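Local atomic coordinates of tetraacyldisaccharide 4'-kinase (Aquifex aeolicus, PDB entry 4EHX), a protein that transfers the gamma-phosphate of ATP to the 4'-position of a tetraacyldisaccharide 1-phosphate, forming lipid IVA, the last step of the lipid IVA pathway. Residues K246-K251 with F292-K297. Numbering follows the deposited sequence.
Sequences KNLGIK and FALNFK
Leu294 sends its two methyls to different partners: CD1 meets Leu248 CD1 at 3.8 Å, and CD2 lies 3.9 Å from Ile250 CD1. The two leucines approach tip to tip, whereas the side chains of Ile250 and Leu294 run antiparallel, one alongside the other. In Ile250, CG1 lies anti to the carbonyl carbon (chi1 -60°) and the chain then runs on extended to CD1. Leu248 CD1 also reaches the Phe296 ring obliquely, 4.3 Å from CZ. The contact is wholly apolar and small, and the backbones stay well apart, with Leu248 CA and Leu294 CA 10.2 Å from each other. It joins the C-terminal end of helix 237-248 to strand 291-300, which pairs in parallel with strand 275-277 and antiparallel with strand 201-212, within this atypical P-loop kinase. A Schellman motif ends the helix: Gly249 has positive phi (81°), and two bonds return to the last turn, one from Gly249 N-H to Lys246 O (N to O 3.0 Å). Leu248 and Ile250, one before and one after the glycine, both point toward the strand. About a turn back in the helix, Val244 and Leu245 touch Leu294, Val244 also meets Phe296, and Leu245 packs on Ile250. On the strand side, the side chain of Phe296 lies about 4 Å from a bound glycerol, probably from the crystallisation liquor, and about 9 Å from Gly50, part of the predicted ATP site.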
# COMPACT_ATOMS: atom_id res chain seq x y z
N LYS A 246 -17.56 -12.16 -7.02
CA LYS A 246 -18.40 -13.34 -6.84
C LYS A 246 -18.75 -13.56 -5.37
O LYS A 246 -19.92 -13.75 -5.03
CB LYS A 246 -17.70 -14.58 -7.40
CG LYS A 246 -18.50 -15.87 -7.27
CD LYS A 246 -17.75 -17.06 -7.84
CE LYS A 246 -18.58 -18.33 -7.72
NZ LYS A 246 -17.88 -19.52 -8.29
N ASN A 247 -17.74 -13.52 -4.50
CA ASN A 247 -17.95 -13.74 -3.07
C ASN A 247 -18.85 -12.68 -2.43
O ASN A 247 -19.48 -12.94 -1.40
CB ASN A 247 -16.62 -13.83 -2.33
CG ASN A 247 -15.78 -15.02 -2.75
OD1 ASN A 247 -14.55 -14.96 -2.78
ND2 ASN A 247 -16.45 -16.13 -3.08
N LEU A 248 -18.90 -11.49 -3.03
CA LEU A 248 -19.73 -10.42 -2.51
C LEU A 248 -21.17 -10.54 -3.00
O LEU A 248 -22.07 -9.88 -2.48
CB LEU A 248 -19.16 -9.05 -2.90
CG LEU A 248 -17.84 -8.64 -2.24
CD1 LEU A 248 -17.43 -7.24 -2.67
CD2 LEU A 248 -17.95 -8.72 -0.73
N GLY A 249 -21.38 -11.39 -4.00
CA GLY A 249 -22.71 -11.61 -4.54
C GLY A 249 -23.13 -10.54 -5.52
O GLY A 249 -24.32 -10.39 -5.81
N ILE A 250 -22.17 -9.78 -6.02
CA ILE A 250 -22.46 -8.77 -7.03
C ILE A 250 -22.71 -9.42 -8.39
O ILE A 250 -21.92 -10.25 -8.84
CB ILE A 250 -21.31 -7.74 -7.12
CG1 ILE A 250 -21.13 -7.04 -5.77
CG2 ILE A 250 -21.60 -6.73 -8.22
CD1 ILE A 250 -19.86 -6.21 -5.67
N LYS A 251 -23.82 -9.06 -9.03
CA LYS A 251 -24.18 -9.66 -10.31
C LYS A 251 -23.45 -9.00 -11.48
O LYS A 251 -23.70 -7.84 -11.81
CB LYS A 251 -25.69 -9.61 -10.53
CG LYS A 251 -26.49 -10.50 -9.57
CD LYS A 251 -28.00 -10.40 -9.82
CE LYS A 251 -28.79 -11.30 -8.87
NZ LYS A 251 -30.27 -11.22 -9.05
N PHE A 292 -16.99 2.66 -10.90
CA PHE A 292 -16.73 2.59 -9.46
C PHE A 292 -15.72 1.49 -9.11
O PHE A 292 -15.49 0.58 -9.90
CB PHE A 292 -18.04 2.28 -8.71
CG PHE A 292 -19.14 3.26 -9.00
CD1 PHE A 292 -19.95 3.10 -10.12
CD2 PHE A 292 -19.37 4.34 -8.17
CE1 PHE A 292 -20.96 4.01 -10.40
CE2 PHE A 292 -20.38 5.25 -8.44
CZ PHE A 292 -21.17 5.09 -9.55
N ALA A 293 -15.15 1.59 -7.91
CA ALA A 293 -14.31 0.54 -7.35
C ALA A 293 -14.91 0.08 -6.02
O ALA A 293 -15.74 0.77 -5.44
CB ALA A 293 -12.86 1.03 -7.16
N LEU A 294 -14.51 -1.09 -5.54
CA LEU A 294 -14.96 -1.56 -4.25
C LEU A 294 -14.14 -0.89 -3.15
O LEU A 294 -12.94 -0.64 -3.31
CB LEU A 294 -14.84 -3.07 -4.17
CG LEU A 294 -15.48 -3.87 -5.30
CD1 LEU A 294 -15.21 -5.36 -5.13
CD2 LEU A 294 -16.98 -3.60 -5.37
N ASN A 295 -14.79 -0.60 -2.03
CA ASN A 295 -14.09 0.01 -0.91
C ASN A 295 -14.17 -0.88 0.31
O ASN A 295 -15.26 -1.24 0.77
CB ASN A 295 -14.68 1.40 -0.61
CG ASN A 295 -13.77 2.25 0.26
OD1 ASN A 295 -12.62 1.88 0.53
ND2 ASN A 295 -14.27 3.39 0.69
N PHE A 296 -13.01 -1.26 0.82
CA PHE A 296 -12.91 -2.07 2.02
C PHE A 296 -12.38 -1.21 3.17
O PHE A 296 -11.69 -0.22 2.94
CB PHE A 296 -12.00 -3.26 1.77
CG PHE A 296 -12.59 -4.28 0.84
CD1 PHE A 296 -12.61 -4.06 -0.52
CD2 PHE A 296 -13.14 -5.44 1.34
CE1 PHE A 296 -13.17 -4.99 -1.38
CE2 PHE A 296 -13.70 -6.38 0.50
CZ PHE A 296 -13.72 -6.15 -0.87
N LYS A 297 -12.72 -1.59 4.39
CA LYS A 297 -12.23 -0.88 5.56
C LYS A 297 -11.41 -1.85 6.40
O LYS A 297 -11.71 -3.04 6.41
CB LYS A 297 -13.38 -0.29 6.38
CG LYS A 297 -14.07 0.90 5.73
CD LYS A 297 -13.10 2.07 5.55
CE LYS A 297 -13.71 3.20 4.74
NZ LYS A 297 -14.92 3.78 5.38